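PDB 7JVH: glycoside Hydrolase Family 43_12 from Metagenome, which probably hydrolyses glycosidic bonds in plant cell-wall polysaccharides or oligosaccharides derived from them, as a two-domain member of glycoside hydrolase family 43. Local coordinates for residues P26-T31 against T447-N452; D93-V98 against Q361-G366; K327-T332 against S549-G554. All blocks are in the same frame, centred on the assembly; numbering follows the deposited sequence.

Contact 1. Residues P26-T31 against T447-N452; sequences PAATFT and TTLSYN
Phe30 and Leu449 are a non-hydrogen-bonded pair of antiparallel strands, their side chains side by side on one face and pointing the same way. The ring touches the leucine stem, with Phe30 CD2 3.6 Å from Leu449 CB, while the hydroxyl of Thr447 comes up at the ring edge, near its plane, and is hydrogen-bonded to the carbonyl of Asn32. Because Leu449 CG sits between its backbone N and carbonyl carbon (chi1 75°), the branch extends along the same face, and CD1 rests 3.8 Å from Ala28 CB. Thr29 and Ser450 occupy the other face. Their backbones form a hydrogen-bonded pair, Thr29 N to Ser450 O at 3.0 Å and Ser450 N to Thr29 O at 2.9 Å, both nearly straight, and a water joins Thr29 OG1 to Ser450 O. Thr31 N donates to Thr448 O, and the two threonine methyls meet at 3.4 Å (CG2 to CG2). The N-terminal strand 28-37 is built into the C-terminal concanavalin A-like domain: it runs between strands 416-418 and 442-451, and the face bearing Phe30 and Leu449 packs against strands 560-566 and 458-464 of the sandwich's second sheet.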
ATOM      1  N   PRO A  26     -19.039 -21.328  11.925  1.00 71.43           N
ATOM      2  CA  PRO A  26     -18.436 -20.720  10.737  1.00 72.32           C
ATOM      3  C   PRO A  26     -19.039 -21.199   9.411  1.00 68.80           C
ATOM      4  O   PRO A  26     -19.602 -22.278   9.345  1.00 77.32           O
ATOM      5  CB  PRO A  26     -16.967 -21.159  10.838  1.00 76.10           C
ATOM      6  CG  PRO A  26     -16.762 -21.647  12.220  1.00 72.56           C
ATOM      7  CD  PRO A  26     -18.084 -22.153  12.687  1.00 71.80           C
ATOM      8  N   ALA A  27     -18.888 -20.386   8.365  1.00 64.18           N
ATOM      9  CA  ALA A  27     -19.414 -20.681   7.039  1.00 54.14           C
ATOM     10  C   ALA A  27     -18.519 -21.646   6.263  1.00 63.77           C
ATOM     11  O   ALA A  27     -18.990 -22.392   5.411  1.00 67.25           O
ATOM     12  CB  ALA A  27     -19.570 -19.405   6.247  1.00 44.35           C
ATOM     13  N   ALA A  28     -17.214 -21.588   6.550  1.00 62.82           N
ATOM     14  CA  ALA A  28     -16.227 -22.439   5.908  1.00 64.71           C
ATOM     15  C   ALA A  28     -14.887 -22.406   6.634  1.00 59.52           C
ATOM     16  O   ALA A  28     -14.626 -21.516   7.443  1.00 56.74           O
ATOM     17  CB  ALA A  28     -16.048 -22.025   4.457  1.00 59.02           C
ATOM     18  N   THR A  29     -14.053 -23.407   6.330  1.00 54.07           N
ATOM     19  CA  THR A  29     -12.658 -23.470   6.746  1.00 54.37           C
ATOM     20  C   THR A  29     -11.778 -23.559   5.498  1.00 63.00           C
ATOM     21  O   THR A  29     -11.816 -24.544   4.774  1.00 64.65           O
ATOM     22  CB  THR A  29     -12.404 -24.667   7.676  1.00 60.94           C
ATOM     23  OG1 THR A  29     -13.276 -24.580   8.806  1.00 71.96           O
ATOM     24  CG2 THR A  29     -10.980 -24.688   8.188  1.00 56.12           C
ATOM     25  N   PHE A  30     -10.995 -22.503   5.253  1.00 71.15           N
ATOM     26  CA  PHE A  30     -10.076 -22.436   4.122  1.00 64.45           C
ATOM     27  C   PHE A  30      -8.758 -23.053   4.555  1.00 63.14           C
ATOM     28  O   PHE A  30      -8.071 -22.508   5.415  1.00 68.77           O
ATOM     29  CB  PHE A  30      -9.884 -20.996   3.663  1.00 55.29           C
ATOM     30  CG  PHE A  30     -11.161 -20.327   3.210  1.00 49.07           C
ATOM     31  CD1 PHE A  30     -12.018 -19.735   4.132  1.00 55.68           C
ATOM     32  CD2 PHE A  30     -11.504 -20.299   1.871  1.00 50.61           C
ATOM     33  CE1 PHE A  30     -13.193 -19.125   3.726  1.00 50.90           C
ATOM     34  CE2 PHE A  30     -12.687 -19.696   1.457  1.00 60.72           C
ATOM     35  CZ  PHE A  30     -13.525 -19.094   2.382  1.00 53.66           C
ATOM     36  N   THR A  31      -8.434 -24.211   3.964  1.00 53.57           N
ATOM     37  CA  THR A  31      -7.297 -25.033   4.358  1.00 53.19           C
ATOM     38  C   THR A  31      -6.008 -24.631   3.628  1.00 58.21           C
ATOM     39  O   THR A  31      -4.922 -24.996   4.061  1.00 61.49           O
ATOM     40  CB  THR A  31      -7.593 -26.524   4.093  1.00 57.51           C
ATOM     41  OG1 THR A  31      -6.620 -27.339   4.731  1.00 82.08           O
ATOM     42  CG2 THR A  31      -7.547 -26.824   2.621  1.00 55.93           C
ATOM     43  N   THR A 447      -7.669 -21.280  -3.785  1.00 50.76           N
ATOM     44  CA  THR A 447      -7.951 -21.552  -2.386  1.00 49.53           C
ATOM     45  C   THR A 447      -8.742 -22.848  -2.287  1.00 54.49           C
ATOM     46  O   THR A 447      -9.487 -23.209  -3.196  1.00 56.48           O
ATOM     47  CB  THR A 447      -8.715 -20.372  -1.714  1.00 50.52           C
ATOM     48  OG1 THR A 447      -8.705 -20.550  -0.295  1.00 60.82           O
ATOM     49  CG2 THR A 447     -10.166 -20.265  -2.208  1.00 38.37           C
ATOM     50  N   THR A 448      -8.556 -23.549  -1.170  1.00 49.14           N
ATOM     51  CA  THR A 448      -9.192 -24.831  -0.898  1.00 49.34           C
ATOM     52  C   THR A 448      -9.956 -24.686   0.400  1.00 59.40           C
ATOM     53  O   THR A 448      -9.409 -24.210   1.396  1.00 63.41           O
ATOM     54  CB  THR A 448      -8.149 -25.963  -0.787  1.00 48.30           C
ATOM     55  OG1 THR A 448      -7.413 -26.022  -2.002  1.00 56.13           O
ATOM     56  CG2 THR A 448      -8.802 -27.300  -0.557  1.00 47.53           C
ATOM     57  N   LEU A 449     -11.225 -25.099   0.380  1.00 62.36           N
ATOM     58  CA  LEU A 449     -12.126 -24.851   1.495  1.00 70.85           C
ATOM     59  C   LEU A 449     -13.028 -26.040   1.755  1.00 66.69           C
ATOM     60  O   LEU A 449     -13.408 -26.762   0.838  1.00 72.95           O
ATOM     61  CB  LEU A 449     -12.950 -23.552   1.304  1.00 63.62           C
ATOM     62  CG  LEU A 449     -14.123 -23.538   0.317  1.00 58.81           C
ATOM     63  CD1 LEU A 449     -15.275 -22.676   0.782  1.00 57.93           C
ATOM     64  CD2 LEU A 449     -13.644 -23.077  -1.047  1.00 53.72           C
ATOM     65  N   SER A 450     -13.317 -26.251   3.041  1.00 67.21           N
ATOM     66  CA  SER A 450     -14.286 -27.208   3.516  1.00 63.74           C
ATOM     67  C   SER A 450     -15.510 -26.401   3.930  1.00 61.62           C
ATOM     68  O   SER A 450     -15.465 -25.618   4.871  1.00 71.50           O
ATOM     69  CB  SER A 450     -13.717 -28.015   4.672  1.00 70.81           C
ATOM     70  OG  SER A 450     -14.756 -28.625   5.410  1.00 82.37           O
ATOM     71  N   TYR A 451     -16.603 -26.597   3.188  1.00 59.40           N
ATOM     72  CA  TYR A 451     -17.770 -25.743   3.224  1.00 47.88           C
ATOM     73  C   TYR A 451     -18.759 -26.359   4.169  1.00 61.37           C
ATOM     74  O   TYR A 451     -19.406 -27.355   3.838  1.00 75.69           O
ATOM     75  CB  TYR A 451     -18.353 -25.618   1.807  1.00 54.05           C
ATOM     76  CG  TYR A 451     -19.692 -24.942   1.754  1.00 58.60           C
ATOM     77  CD1 TYR A 451     -19.789 -23.553   1.682  1.00 60.98           C
ATOM     78  CD2 TYR A 451     -20.863 -25.679   1.810  1.00 62.73           C
ATOM     79  CE1 TYR A 451     -21.020 -22.913   1.653  1.00 59.63           C
ATOM     80  CE2 TYR A 451     -22.104 -25.050   1.787  1.00 69.51           C
ATOM     81  CZ  TYR A 451     -22.175 -23.664   1.710  1.00 64.04           C
ATOM     82  OH  TYR A 451     -23.404 -23.082   1.674  1.00 55.66           O
ATOM     83  N   ASN A 452     -18.828 -25.815   5.386  1.00 64.51           N
ATOM     84  CA  ASN A 452     -19.921 -26.094   6.339  1.00 68.18           C
ATOM     85  C   ASN A 452     -21.351 -26.117   5.743  1.00 75.72           C
ATOM     86  O   ASN A 452     -21.955 -25.073   5.512  1.00 71.00           O
ATOM     87  CB  ASN A 452     -19.873 -25.085   7.478  1.00 64.22           C
ATOM     88  CG  ASN A 452     -20.791 -25.463   8.609  1.00 69.64           C
ATOM     89  OD1 ASN A 452     -21.855 -26.030   8.384  1.00 75.77           O
ATOM     90  ND2 ASN A 452     -20.380 -25.170   9.838  1.00 65.40           N
TER
HETATM   91  O   HOH W   1     -15.979 -25.408   7.990  1.00 64.72           O

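Contact 2. Residues D93-V98 against Q361-G366; sequences DLINWV and QKMPKG
Ile95 overlaps two residues at once, its CG2 methyl meeting the terminal methyl of Met363 and its CD1 methyl meeting the ring of Pro364. Met363, modelled as selenomethionine, crosses the isoleucine obliquely; a bend at its last torsion (chi3 55°) turns CE back onto Ile95 CG2 at 3.4 Å. On the other branch Ile95 CD1 stands 3.6 Å from Pro364 CD. Shortened to an alanine, the residue would probably lose its contact with the proline ring and most of its hold on the methionine methyl, opening a gap beside Phe52, which touches both Ile95 and Met363. The loop carrying Ile95 joins strands 85-91 and 98-102, neighbours in one four-stranded blade of the five-bladed beta-propeller of family 43, and its shape rests on an Asx turn. Asp93 OD1 takes two backbone donors, Asn96 N through its syn lone pair at 2.7 Å and Ile95 N on the anti side at 2.8 Å. The other carboxylate oxygen, OD2, is reached from above its plane by Asn96 ND2 at 2.8 Å. Fixed in this way, the Asn96 amide also bonds the chain just beyond Gly366, with ND2 donating to Glu368 O and OD1 accepting from Lys370 N.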
ATOM      1  N   ASP A  93      20.367  -4.231   5.178  1.00 52.68           N
ATOM      2  CA  ASP A  93      21.081  -4.072   3.909  1.00 47.36           C
ATOM      3  C   ASP A  93      20.317  -3.381   2.768  1.00 57.94           C
ATOM      4  O   ASP A  93      20.865  -3.210   1.688  1.00 67.82           O
ATOM      5  CB  ASP A  93      21.573  -5.442   3.425  1.00 60.04           C
ATOM      6  CG  ASP A  93      20.435  -6.425   3.143  1.00 72.74           C
ATOM      7  OD1 ASP A  93      19.346  -6.009   2.690  1.00 67.76           O
ATOM      8  OD2 ASP A  93      20.639  -7.633   3.364  1.00 89.79           O
ATOM      9  N   LEU A  94      19.051  -3.013   3.014  1.00 58.01           N
ATOM     10  CA  LEU A  94      18.090  -2.304   2.103  1.00 55.25           C
ATOM     11  C   LEU A  94      17.612  -3.156   0.927  1.00 56.77           C
ATOM     12  O   LEU A  94      16.945  -2.600   0.073  1.00 50.49           O
ATOM     13  CB  LEU A  94      18.613  -0.964   1.579  1.00 59.89           C
ATOM     14  CG  LEU A  94      19.072   0.061   2.603  1.00 55.23           C
ATOM     15  CD1 LEU A  94      19.783   1.183   1.891  1.00 52.12           C
ATOM     16  CD2 LEU A  94      17.898   0.605   3.380  1.00 54.35           C
ATOM     17  N   ILE A  95      17.984  -4.428   0.862  1.00 57.22           N
ATOM     18  CA  ILE A  95      17.522  -5.337  -0.224  1.00 52.80           C
ATOM     19  C   ILE A  95      16.680  -6.461   0.368  1.00 49.18           C
ATOM     20  O   ILE A  95      15.670  -6.801  -0.206  1.00 48.64           O
ATOM     21  CB  ILE A  95      18.722  -5.916  -0.985  1.00 64.75           C
ATOM     22  CG1 ILE A  95      19.679  -4.817  -1.430  1.00 69.72           C
ATOM     23  CG2 ILE A  95      18.252  -6.752  -2.155  1.00 63.54           C
ATOM     24  CD1 ILE A  95      19.505  -4.414  -2.847  1.00 70.95           C
ATOM     25  N   ASN A  96      17.125  -7.016   1.480  1.00 50.57           N
ATOM     26  CA  ASN A  96      16.399  -8.135   2.112  1.00 51.61           C
ATOM     27  C   ASN A  96      15.558  -7.585   3.253  1.00 58.88           C
ATOM     28  O   ASN A  96      16.111  -7.179   4.262  1.00 62.79           O
ATOM     29  CB  ASN A  96      17.359  -9.250   2.508  1.00 62.03           C
ATOM     30  CG  ASN A  96      18.256  -9.629   1.355  1.00 69.24           C
ATOM     31  OD1 ASN A  96      17.846 -10.343   0.456  1.00 60.88           O
ATOM     32  ND2 ASN A  96      19.468  -9.115   1.350  1.00 71.41           N
ATOM     33  N   TRP A  97      14.246  -7.618   3.066  1.00 70.97           N
ATOM     34  CA  TRP A  97      13.317  -7.047   4.063  1.00 60.96           C
ATOM     35  C   TRP A  97      12.442  -8.115   4.708  1.00 61.02           C
ATOM     36  O   TRP A  97      12.041  -9.049   4.032  1.00 56.28           O
ATOM     37  CB  TRP A  97      12.437  -6.026   3.360  1.00 54.34           C
ATOM     38  CG  TRP A  97      13.173  -4.870   2.775  1.00 53.82           C
ATOM     39  CD1 TRP A  97      13.685  -4.763   1.523  1.00 53.78           C
ATOM     40  CD2 TRP A  97      13.410  -3.613   3.414  1.00 53.09           C
ATOM     41  NE1 TRP A  97      14.239  -3.532   1.344  1.00 56.26           N
ATOM     42  CE2 TRP A  97      14.089  -2.807   2.489  1.00 50.81           C
ATOM     43  CE3 TRP A  97      13.122  -3.101   4.678  1.00 53.70           C
ATOM     44  CZ2 TRP A  97      14.488  -1.515   2.791  1.00 41.67           C
ATOM     45  CZ3 TRP A  97      13.518  -1.824   4.975  1.00 53.45           C
ATOM     46  CH2 TRP A  97      14.190  -1.047   4.043  1.00 44.79           C
ATOM     47  N   VAL A  98      12.222  -7.951   6.002  1.00 55.46           N
ATOM     48  CA  VAL A  98      11.290  -8.741   6.802  1.00 68.04           C
ATOM     49  C   VAL A  98      10.190  -7.788   7.289  1.00 77.80           C
ATOM     50  O   VAL A  98      10.488  -6.739   7.873  1.00 75.71           O
ATOM     51  CB  VAL A  98      12.007  -9.392   8.016  1.00 63.97           C
ATOM     52  CG1 VAL A  98      11.029 -10.195   8.869  1.00 65.29           C
ATOM     53  CG2 VAL A  98      13.145 -10.277   7.556  1.00 62.54           C
ATOM     54  N   GLN A 361      18.589  -3.511 -10.812  1.00 56.62           N
ATOM     55  CA  GLN A 361      19.499  -2.526 -10.198  1.00 59.15           C
ATOM     56  C   GLN A 361      20.636  -3.323  -9.579  1.00 68.90           C
ATOM     57  O   GLN A 361      20.378  -4.430  -9.112  1.00 65.96           O
ATOM     58  CB  GLN A 361      18.822  -1.833  -9.019  1.00 65.77           C
ATOM     59  CG  GLN A 361      17.591  -1.033  -9.395  1.00 77.24           C
ATOM     60  CD  GLN A 361      18.031   0.251 -10.027  1.00 71.14           C
ATOM     61  OE1 GLN A 361      18.933   0.898  -9.531  1.00 75.05           O
ATOM     62  NE2 GLN A 361      17.415   0.610 -11.136  1.00 65.57           N
ATOM     63  N   LYS A 362      21.845  -2.774  -9.576  1.00 69.54           N
ATOM     64  CA  LYS A 362      22.941  -3.506  -8.917  1.00 65.49           C
ATOM     65  C   LYS A 362      22.705  -3.373  -7.420  1.00 59.72           C
ATOM     66  O   LYS A 362      22.290  -2.314  -7.014  1.00 60.51           O
ATOM     67  CB  LYS A 362      24.272  -2.898  -9.355  1.00 76.78           C
ATOM     68  CG  LYS A 362      24.305  -2.430 -10.800  1.00 83.68           C
ATOM     69  CD  LYS A 362      25.557  -1.683 -11.183  1.00 83.08           C
ATOM     70  CE  LYS A 362      25.315  -0.241 -11.570  1.00 74.61           C
ATOM     71  NZ  LYS A 362      25.736   0.049 -12.957  1.00 68.21           N
HETATM   72  N   MSE A 363      22.978  -4.414  -6.638  1.00 63.24           N
HETATM   73  CA  MSE A 363      22.818  -4.343  -5.162  1.00 61.22           C
HETATM   74  C   MSE A 363      24.041  -3.651  -4.551  1.00 61.45           C
HETATM   75  O   MSE A 363      25.033  -3.453  -5.236  1.00 58.45           O
HETATM   76  CB  MSE A 363      22.782  -5.747  -4.547  1.00 58.22           C
HETATM   77  CG  MSE A 363      21.656  -6.644  -4.996  1.00 63.43           C
HETATM   78 SE   MSE A 363      21.584  -8.289  -3.985  1.00 67.37          SE
HETATM   79  CE  MSE A 363      21.468  -7.833  -2.159  1.00 87.34           C
ATOM     80  N   PRO A 364      24.013  -3.249  -3.273  1.00 68.05           N
ATOM     81  CA  PRO A 364      25.196  -2.687  -2.639  1.00 67.61           C
ATOM     82  C   PRO A 364      26.294  -3.753  -2.499  1.00 79.89           C
ATOM     83  O   PRO A 364      25.975  -4.889  -2.307  1.00 84.87           O
ATOM     84  CB  PRO A 364      24.692  -2.292  -1.250  1.00 53.84           C
ATOM     85  CG  PRO A 364      23.213  -2.136  -1.431  1.00 57.59           C
ATOM     86  CD  PRO A 364      22.838  -3.202  -2.429  1.00 59.86           C
ATOM     87  N   LYS A 365      27.561  -3.337  -2.551  1.00 77.99           N
ATOM     88  CA  LYS A 365      28.730  -4.250  -2.453  1.00 75.82           C
ATOM     89  C   LYS A 365      28.605  -5.181  -1.245  1.00 69.16           C
ATOM     90  O   LYS A 365      28.275  -4.714  -0.161  1.00 64.83           O
ATOM     91  CB  LYS A 365      30.028  -3.442  -2.385  1.00 85.05           C
ATOM     92  CG  LYS A 365      31.309  -4.252  -2.218  1.00 95.97           C
ATOM     93  CD  LYS A 365      31.951  -4.118  -0.850  1.00100.11           C
ATOM     94  CE  LYS A 365      32.198  -5.444  -0.163  1.00 96.67           C
ATOM     95  NZ  LYS A 365      32.155  -5.310   1.311  1.00 91.90           N
ATOM     96  N   GLY A 366      28.896  -6.460  -1.458  1.00 69.77           N
ATOM     97  CA  GLY A 366      28.849  -7.496  -0.439  1.00 68.68           C
ATOM     98  C   GLY A 366      27.484  -8.128  -0.187  1.00 74.34           C
ATOM     99  O   GLY A 366      27.428  -9.241   0.326  1.00 85.81           O
TER

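Contact 3. Residues K327-T332 against S549-G554; sequences KGNVNT and STNFAG
Val330 O lies at the start of the short helix 550-553 and accepts from Thr550 N at 3.1 Å, the donor lying nearly along the C=O axis, while Ser549 CA adds a CA-H...O contact to the same carbonyl oxygen at 3.3 Å. One residue into the helix, Asn551 returns the interaction through its side chain. With CG anti to its carbonyl carbon (chi1 -54°), the amide reaches back to the loop, and OD1 accepts from Val330 N at 2.9 Å, a bent bond whose donor is tilted 31° from the carbonyl plane. Backbone N and O of Val330 are therefore both engaged by the helix. The amides of Asn329 and Asn551 lie against each other with their planes 52° apart, and Asn329 OD1 is 3.6 Å from Asn551 CB. Ser549 is the N-cap: its OG accepts from Phe552 N at 3.0 Å, and at the far end Gly554 leaves the helix with positive phi. The capped turn belongs to the concanavalin A-like domain, whereas 327-332 is the hairpin loop between strands 316-322 and 335-342 of a propeller blade, so the contact forms part of the interface between the two domains. Asn331 packs beside the cap residue, its OD1 3.3 Å from Ser549 CB, while ND2 is held by Ala545 O and Tyr526 OH. Ser549 OG is also hydrogen-bonded to Ala546 O, which ties the cap to the chain that leads into it, and the side chain of Asn329 touches Ala546 too.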
ATOM      1  N   LYS A 327      -2.585  -1.809 -21.820  1.00 58.15           N
ATOM      2  CA  LYS A 327      -3.622  -0.798 -22.040  1.00 67.67           C
ATOM      3  C   LYS A 327      -3.493   0.433 -21.118  1.00 63.90           C
ATOM      4  O   LYS A 327      -4.362   1.299 -21.117  1.00 62.93           O
ATOM      5  CB  LYS A 327      -5.007  -1.420 -21.888  1.00 73.06           C
ATOM      6  CG  LYS A 327      -5.356  -2.407 -23.002  1.00 79.33           C
ATOM      7  CD  LYS A 327      -6.595  -3.203 -22.692  1.00 88.80           C
ATOM      8  CE  LYS A 327      -7.863  -2.330 -22.728  1.00104.58           C
ATOM      9  NZ  LYS A 327      -8.091  -1.705 -24.073  1.00110.90           N
ATOM     10  N   GLY A 328      -2.411   0.487 -20.337  1.00 58.79           N
ATOM     11  CA  GLY A 328      -2.140   1.566 -19.407  1.00 53.65           C
ATOM     12  C   GLY A 328      -2.803   1.473 -18.044  1.00 67.28           C
ATOM     13  O   GLY A 328      -2.628   2.363 -17.196  1.00 78.73           O
ATOM     14  N   ASN A 329      -3.560   0.398 -17.810  1.00 60.45           N
ATOM     15  CA  ASN A 329      -4.252   0.194 -16.537  1.00 58.06           C
ATOM     16  C   ASN A 329      -3.335  -0.368 -15.468  1.00 48.37           C
ATOM     17  O   ASN A 329      -2.359  -1.031 -15.791  1.00 56.03           O
ATOM     18  CB  ASN A 329      -5.467  -0.716 -16.733  1.00 48.29           C
ATOM     19  CG  ASN A 329      -6.486  -0.098 -17.642  1.00 52.57           C
ATOM     20  OD1 ASN A 329      -6.550   1.115 -17.745  1.00 59.01           O
ATOM     21  ND2 ASN A 329      -7.282  -0.920 -18.308  1.00 51.70           N
ATOM     22  N   VAL A 330      -3.687  -0.100 -14.201  1.00 49.68           N
ATOM     23  CA  VAL A 330      -2.936  -0.536 -13.031  1.00 54.11           C
ATOM     24  C   VAL A 330      -3.869  -1.211 -12.029  1.00 55.03           C
ATOM     25  O   VAL A 330      -4.703  -0.538 -11.395  1.00 40.47           O
ATOM     26  CB  VAL A 330      -2.285   0.656 -12.305  1.00 52.83           C
ATOM     27  CG1 VAL A 330      -1.185   0.195 -11.363  1.00 54.55           C
ATOM     28  CG2 VAL A 330      -1.765   1.664 -13.292  1.00 58.47           C
ATOM     29  N   ASN A 331      -3.701  -2.540 -11.889  1.00 38.91           N
ATOM     30  CA  ASN A 331      -4.387  -3.334 -10.887  1.00 35.70           C
ATOM     31  C   ASN A 331      -3.473  -3.632  -9.703  1.00 46.92           C
ATOM     32  O   ASN A 331      -3.898  -4.213  -8.704  1.00 49.72           O
ATOM     33  CB  ASN A 331      -4.923  -4.623 -11.486  1.00 39.82           C
ATOM     34  CG  ASN A 331      -5.980  -4.370 -12.549  1.00 49.52           C
ATOM     35  OD1 ASN A 331      -5.970  -3.325 -13.219  1.00 48.13           O
ATOM     36  ND2 ASN A 331      -6.898  -5.334 -12.723  1.00 46.69           N
ATOM     37  N   THR A 332      -2.215  -3.214  -9.810  1.00 32.38           N
ATOM     38  CA  THR A 332      -1.188  -3.521  -8.823  1.00 53.24           C
ATOM     39  C   THR A 332      -0.914  -2.391  -7.839  1.00 54.13           C
ATOM     40  O   THR A 332      -0.078  -2.530  -6.930  1.00 64.13           O
ATOM     41  CB  THR A 332       0.127  -3.967  -9.523  1.00 41.73           C
ATOM     42  OG1 THR A 332       0.303  -3.235 -10.749  1.00 47.34           O
ATOM     43  CG2 THR A 332       0.039  -5.449  -9.865  1.00 42.06           C
ATOM     44  N   SER A 549      -8.948  -1.833 -11.892  1.00 37.97           N
ATOM     45  CA  SER A 549      -7.916  -0.824 -11.977  1.00 40.41           C
ATOM     46  C   SER A 549      -8.304   0.469 -11.253  1.00 51.59           C
ATOM     47  O   SER A 549      -9.488   0.874 -11.207  1.00 53.59           O
ATOM     48  CB  SER A 549      -7.612  -0.499 -13.438  1.00 42.12           C
ATOM     49  OG  SER A 549      -8.689   0.199 -14.054  1.00 51.64           O
ATOM     50  N   THR A 550      -7.282   1.116 -10.688  1.00 47.95           N
ATOM     51  CA  THR A 550      -7.325   2.501 -10.271  1.00 45.18           C
ATOM     52  C   THR A 550      -7.891   3.393 -11.373  1.00 49.93           C
ATOM     53  O   THR A 550      -8.702   4.271 -11.107  1.00 43.88           O
ATOM     54  CB  THR A 550      -5.928   2.950  -9.851  1.00 40.84           C
ATOM     55  OG1 THR A 550      -5.637   2.355  -8.570  1.00 44.34           O
ATOM     56  CG2 THR A 550      -5.823   4.465  -9.775  1.00 49.37           C
ATOM     57  N   ASN A 551      -7.454   3.148 -12.612  1.00 42.62           N
ATOM     58  CA  ASN A 551      -7.868   3.937 -13.779  1.00 34.66           C
ATOM     59  C   ASN A 551      -9.369   3.981 -13.942  1.00 50.55           C
ATOM     60  O   ASN A 551      -9.905   5.020 -14.290  1.00 62.65           O
ATOM     61  CB  ASN A 551      -7.247   3.384 -15.064  1.00 40.85           C
ATOM     62  CG  ASN A 551      -5.726   3.267 -14.977  1.00 52.26           C
ATOM     63  OD1 ASN A 551      -5.192   2.394 -14.281  1.00 59.45           O
ATOM     64  ND2 ASN A 551      -5.029   4.159 -15.664  1.00 54.15           N
ATOM     65  N   PHE A 552     -10.035   2.841 -13.693  1.00 53.86           N
ATOM     66  CA  PHE A 552     -11.464   2.690 -13.914  1.00 35.15           C
ATOM     67  C   PHE A 552     -12.312   3.116 -12.697  1.00 49.27           C
ATOM     68  O   PHE A 552     -13.299   3.819 -12.855  1.00 45.74           O
ATOM     69  CB  PHE A 552     -11.769   1.254 -14.338  1.00 44.60           C
ATOM     70  CG  PHE A 552     -13.225   0.981 -14.582  1.00 39.49           C
ATOM     71  CD1 PHE A 552     -13.805   1.237 -15.820  1.00 42.48           C
ATOM     72  CD2 PHE A 552     -14.013   0.456 -13.583  1.00 50.80           C
ATOM     73  CE1 PHE A 552     -15.146   0.994 -16.033  1.00 48.17           C
ATOM     74  CE2 PHE A 552     -15.362   0.184 -13.804  1.00 52.08           C
ATOM     75  CZ  PHE A 552     -15.924   0.453 -15.029  1.00 42.72           C
ATOM     76  N   ALA A 553     -11.897   2.699 -11.496  1.00 50.53           N
ATOM     77  CA  ALA A 553     -12.635   2.889 -10.264  1.00 45.96           C
ATOM     78  C   ALA A 553     -12.194   4.096  -9.440  1.00 50.80           C
ATOM     79  O   ALA A 553     -12.808   4.422  -8.425  1.00 50.34           O
ATOM     80  CB  ALA A 553     -12.472   1.651  -9.412  1.00 37.19           C
ATOM     81  N   GLY A 554     -11.097   4.728  -9.848  1.00 52.04           N
ATOM     82  CA  GLY A 554     -10.498   5.805  -9.078  1.00 43.52           C
ATOM     83  C   GLY A 554      -9.909   5.261  -7.808  1.00 54.59           C
ATOM     84  O   GLY A 554      -9.911   4.064  -7.590  1.00 57.20           O
TER
HETATM   85  O   HOH W   2      -4.151  -0.582  -9.030  1.00 48.99           O

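Overall arrangement
The three contacts illustrate how distant parts of one chain are brought together within and between two domains. Contact 1 builds the N-terminal strand into the C-terminal sandwich, contact 2 fastens a propeller hairpin to the segment leading away from the propeller, and contact 3 joins the domains directly. None touches another: the centres of contacts 1 and 2 lie about 39 Å apart, and those of contacts 2 and 3 about 30 Å. Along the sequence, contact 3 alternates with each of the others, whereas both segments of contact 2 fall between those of contact 1. In family 43 the active site lies in the propeller's central cavity; contacts 2 and 3 involve propeller loops, but no residue in the three contacts is known to belong to that site.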